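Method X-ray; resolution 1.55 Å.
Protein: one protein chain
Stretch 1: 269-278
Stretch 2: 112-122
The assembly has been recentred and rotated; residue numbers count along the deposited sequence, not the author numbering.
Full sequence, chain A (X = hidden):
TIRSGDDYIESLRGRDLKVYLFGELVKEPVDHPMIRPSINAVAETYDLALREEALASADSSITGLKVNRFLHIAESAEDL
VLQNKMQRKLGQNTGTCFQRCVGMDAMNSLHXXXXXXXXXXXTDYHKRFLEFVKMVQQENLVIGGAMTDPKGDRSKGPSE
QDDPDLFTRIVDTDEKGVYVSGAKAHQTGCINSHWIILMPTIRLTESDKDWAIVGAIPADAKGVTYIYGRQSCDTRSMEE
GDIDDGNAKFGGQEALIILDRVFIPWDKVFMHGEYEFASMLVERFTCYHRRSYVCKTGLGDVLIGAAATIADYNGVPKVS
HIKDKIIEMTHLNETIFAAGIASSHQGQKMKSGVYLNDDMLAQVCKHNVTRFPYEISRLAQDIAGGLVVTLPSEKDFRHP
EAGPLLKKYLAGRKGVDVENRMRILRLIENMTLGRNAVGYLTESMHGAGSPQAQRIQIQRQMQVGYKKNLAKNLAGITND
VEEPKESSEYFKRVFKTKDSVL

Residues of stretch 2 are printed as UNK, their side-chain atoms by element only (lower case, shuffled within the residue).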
# COMPACT_ATOMS: atom_id res chain seq x y z
N VAL A 269 -4.58 41.86 21.96
CA VAL A 269 -4.34 40.66 22.76
C VAL A 269 -5.65 39.87 22.90
O VAL A 269 -6.65 40.39 23.40
CB VAL A 269 -3.77 41.03 24.14
CG1 VAL A 269 -3.76 39.87 25.13
CG2 VAL A 269 -2.39 41.65 24.04
N PHE A 270 -5.64 38.61 22.43
CA PHE A 270 -6.84 37.79 22.37
C PHE A 270 -6.82 36.62 23.37
O PHE A 270 -7.77 35.83 23.40
CB PHE A 270 -7.08 37.33 20.94
CG PHE A 270 -7.01 38.40 19.86
CD1 PHE A 270 -7.62 39.64 20.05
CD2 PHE A 270 -6.35 38.17 18.66
CE1 PHE A 270 -7.54 40.62 19.08
CE2 PHE A 270 -6.30 39.15 17.69
CZ PHE A 270 -6.90 40.37 17.90
N MET A 271 -5.75 36.49 24.14
CA MET A 271 -5.63 35.52 25.23
C MET A 271 -4.45 36.00 26.07
O MET A 271 -3.40 36.33 25.52
CB MET A 271 -5.32 34.10 24.71
CG MET A 271 -5.01 33.04 25.82
SD MET A 271 -4.33 31.50 25.20
CE MET A 271 -5.85 30.82 24.52
N HIS A 272 -4.62 35.97 27.38
CA HIS A 272 -3.61 36.47 28.29
C HIS A 272 -3.66 35.67 29.59
O HIS A 272 -4.27 36.12 30.56
CB HIS A 272 -3.82 37.97 28.53
CG HIS A 272 -2.87 38.57 29.52
ND1 HIS A 272 -1.53 38.31 29.57
CD2 HIS A 272 -3.10 39.38 30.56
CE1 HIS A 272 -0.96 38.98 30.56
NE2 HIS A 272 -1.89 39.62 31.19
N GLY A 273 -3.08 34.47 29.59
CA GLY A 273 -2.92 33.67 30.79
C GLY A 273 -3.95 32.55 31.00
O GLY A 273 -3.80 31.76 31.94
N GLU A 274 -4.99 32.46 30.16
CA GLU A 274 -6.03 31.44 30.31
C GLU A 274 -5.57 30.15 29.62
O GLU A 274 -6.05 29.76 28.56
CB GLU A 274 -7.33 31.97 29.74
CG GLU A 274 -7.81 33.27 30.39
CD GLU A 274 -7.28 34.56 29.80
OE1 GLU A 274 -6.57 34.53 28.76
OE2 GLU A 274 -7.60 35.63 30.42
N TYR A 275 -4.59 29.52 30.25
CA TYR A 275 -3.85 28.41 29.70
C TYR A 275 -4.74 27.23 29.33
O TYR A 275 -4.39 26.47 28.44
CB TYR A 275 -2.80 27.96 30.72
CG TYR A 275 -3.35 27.50 32.04
CD1 TYR A 275 -3.68 26.17 32.25
CD2 TYR A 275 -3.53 28.40 33.08
CE1 TYR A 275 -4.20 25.74 33.45
CE2 TYR A 275 -4.04 27.98 34.29
CZ TYR A 275 -4.38 26.65 34.47
OH TYR A 275 -4.88 26.32 35.68
N GLU A 276 -5.85 27.07 30.06
CA GLU A 276 -6.75 25.95 29.83
C GLU A 276 -7.44 26.03 28.47
O GLU A 276 -8.03 25.03 28.06
CB GLU A 276 -7.76 25.80 30.96
CG GLU A 276 -8.85 26.86 30.99
CD GLU A 276 -8.58 28.21 31.65
OE1 GLU A 276 -9.62 28.79 32.07
OE2 GLU A 276 -7.41 28.69 31.75
N PHE A 277 -7.37 27.18 27.77
CA PHE A 277 -8.00 27.31 26.46
C PHE A 277 -7.01 27.13 25.33
O PHE A 277 -7.42 27.15 24.17
CB PHE A 277 -8.74 28.64 26.30
CG PHE A 277 -10.03 28.68 27.10
CD1 PHE A 277 -11.21 28.24 26.51
CD2 PHE A 277 -10.06 29.15 28.41
CE1 PHE A 277 -12.40 28.30 27.22
CE2 PHE A 277 -11.25 29.18 29.12
CZ PHE A 277 -12.41 28.75 28.53
N ALA A 278 -5.73 26.93 25.64
CA ALA A 278 -4.77 26.70 24.57
C ALA A 278 -5.12 25.47 23.74
O ALA A 278 -5.06 25.51 22.51
CB ALA A 278 -3.35 26.61 25.09
N UNK A 112 -14.51 31.48 17.69
CA UNK A 112 -15.21 30.65 18.67
C UNK A 112 -14.45 30.57 20.00
O UNK A 112 -15.06 30.56 21.05
o UNK A 112 -14.35 28.51 17.90
c UNK A 112 -15.52 29.27 18.14
N UNK A 113 -13.12 30.48 19.96
CA UNK A 113 -12.34 30.27 21.17
C UNK A 113 -12.42 31.51 22.06
O UNK A 113 -12.63 31.39 23.27
c UNK A 113 -10.14 29.64 22.11
o UNK A 113 -10.87 28.75 20.00
c UNK A 113 -10.90 29.91 20.83
N UNK A 114 -12.24 32.72 21.51
CA UNK A 114 -12.29 33.95 22.31
C UNK A 114 -13.64 34.08 23.02
O UNK A 114 -13.70 34.54 24.16
c UNK A 114 -10.53 35.28 21.08
o UNK A 114 -12.87 35.21 20.35
c UNK A 114 -12.00 35.18 21.47
N UNK A 115 -14.72 33.73 22.32
CA UNK A 115 -16.06 33.77 22.88
C UNK A 115 -16.13 32.92 24.15
O UNK A 115 -16.70 33.35 25.17
c UNK A 115 -17.06 33.32 21.81
c UNK A 115 -19.07 32.42 23.05
c UNK A 115 -18.51 33.42 22.28
c UNK A 115 -19.31 34.48 21.89
c UNK A 115 -21.17 33.54 23.04
c UNK A 115 -20.63 34.54 22.28
c UNK A 115 -20.39 32.47 23.41
N UNK A 116 -15.52 31.72 24.09
CA UNK A 116 -15.60 30.78 25.18
C UNK A 116 -14.69 31.19 26.33
O UNK A 116 -15.07 30.98 27.47
c UNK A 116 -15.39 29.34 24.71
c UNK A 116 -16.60 28.90 23.88
o UNK A 116 -16.49 26.59 24.25
o UNK A 116 -16.82 27.25 22.15
c UNK A 116 -16.62 27.47 23.37
N UNK A 117 -13.52 31.78 26.07
CA UNK A 117 -12.71 32.32 27.14
C UNK A 117 -13.51 33.34 27.93
O UNK A 117 -13.53 33.29 29.16
c UNK A 117 -10.56 31.97 25.83
c UNK A 117 -11.42 32.96 26.61
c UNK A 117 -9.37 32.57 25.11
c UNK A 117 -10.65 33.58 27.77
N UNK A 118 -14.16 34.28 27.21
CA UNK A 118 -14.91 35.37 27.82
C UNK A 118 -16.08 34.85 28.65
O UNK A 118 -16.36 35.39 29.73
o UNK A 118 -13.13 37.11 26.50
c UNK A 118 -14.33 37.18 26.08
c UNK A 118 -15.41 36.36 26.78
o UNK A 118 -14.69 37.90 25.11
N UNK A 119 -16.76 33.83 28.12
CA UNK A 119 -17.88 33.19 28.81
C UNK A 119 -17.44 32.73 30.20
O UNK A 119 -18.18 32.90 31.15
c UNK A 119 -19.71 31.40 28.36
o UNK A 119 -19.26 29.59 26.81
o UNK A 119 -21.32 30.36 26.98
c UNK A 119 -20.13 30.36 27.32
c UNK A 119 -18.44 32.09 27.89
N UNK A 120 -16.24 32.16 30.32
CA UNK A 120 -15.76 31.68 31.60
C UNK A 120 -15.17 32.80 32.46
O UNK A 120 -15.41 32.84 33.67
c UNK A 120 -14.16 30.04 32.67
c UNK A 120 -14.72 30.57 31.37
n UNK A 120 -11.54 27.52 33.63
c UNK A 120 -13.15 28.92 32.50
c UNK A 120 -12.59 28.53 33.84
N UNK A 121 -14.38 33.70 31.85
CA UNK A 121 -13.50 34.59 32.59
C UNK A 121 -14.07 36.01 32.72
O UNK A 121 -13.59 36.81 33.52
c UNK A 121 -11.20 32.21 31.53
n UNK A 121 -10.63 33.15 33.41
c UNK A 121 -10.07 31.94 33.38
c UNK A 121 -11.34 33.33 32.24
n UNK A 121 -10.40 31.36 32.26
c UNK A 121 -12.10 34.57 31.98
N UNK A 122 -15.07 36.36 31.92
CA UNK A 122 -15.60 37.70 32.00
C UNK A 122 -14.68 38.73 31.33
O UNK A 122 -14.82 39.91 31.58

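Position 112 has one carbon and then one oxygen. It lies out of reach of stretch 1. This is Ser-112.

Position 113 has one carbon carrying an oxygen and a carbon. The outer carbon lies 4.2 Å from Phe-277 O. This is Thr-113, and its OG1 is hydrogen-bonded elsewhere in the structure.

Position 114 repeats that fork of one oxygen and one carbon. Its outer carbon is 3.6 Å from Phe-270 O and 4.0 Å from Phe-270 CB. This is Thr-114. Its methyl, CG2, packs on the turn where the chain of stretch 1 rounds a corner.

Position 115 has one carbon and then a ring of six carbons, with no oxygen on the ring. It does not touch stretch 1. This is Phe-115.

Position 116 has three carbons, the third carrying two oxygens. Its CB is 4.0 Å from Phe-277 CE1. This is Glu-116. Its backbone O is closer to the same ring, 3.6 Å from Phe-277 CZ.

Position 117 has four carbons, forked at the first, with one arm two carbons long. It touches Phe-270, Met-271, Glu-274 and Phe-277. This is Ile-117. Its CG1 lies over one face of the Phe-277 ring, 3.9 Å from the centroid, a CH-pi contact. Its CD1 is 4.0 Å from Met-271 CE, and its CG2 is 3.9 Å from Glu-274 CG.

Position 118 has two carbons, the second carrying two oxygens. CB points away from stretch 1. This is Asp-118.

Position 119 has three carbons, the third carrying two oxygens. It is exposed and makes no contact. This is Glu-119.

Position 120 has four carbons in a row ending in nitrogen. The nitrogen is 2.8 Å from Glu-276 OE1. This is Lys-120. Its chain is extended, all t, and CD passes the edge of the Phe-277 ring.

Position 121 has one carbon and a five-membered ring of three carbons and two nitrogens. One nitrogen is 2.7 Å from Glu-276 OE1. This is His-121. NE2 donates that hydrogen bond, while Glu-274 CG sits over the ring face.

Position 122 has no side chain. Its phi is positive just after the helix, where a CB would jam against the preceding carbonyl O. This is Gly-122.

The contact joins an apolar centre to a charged end. Phe-277 and Ile-117 bury the most area. Beyond them, Glu-276 OE1 accepts from both Lys-120 NZ, in a salt bridge, and His-121 NE2. Phe-270 O is buried by the contact without a polar partner.

Stretch 2, residues 112-122: STTFEIDEKHG
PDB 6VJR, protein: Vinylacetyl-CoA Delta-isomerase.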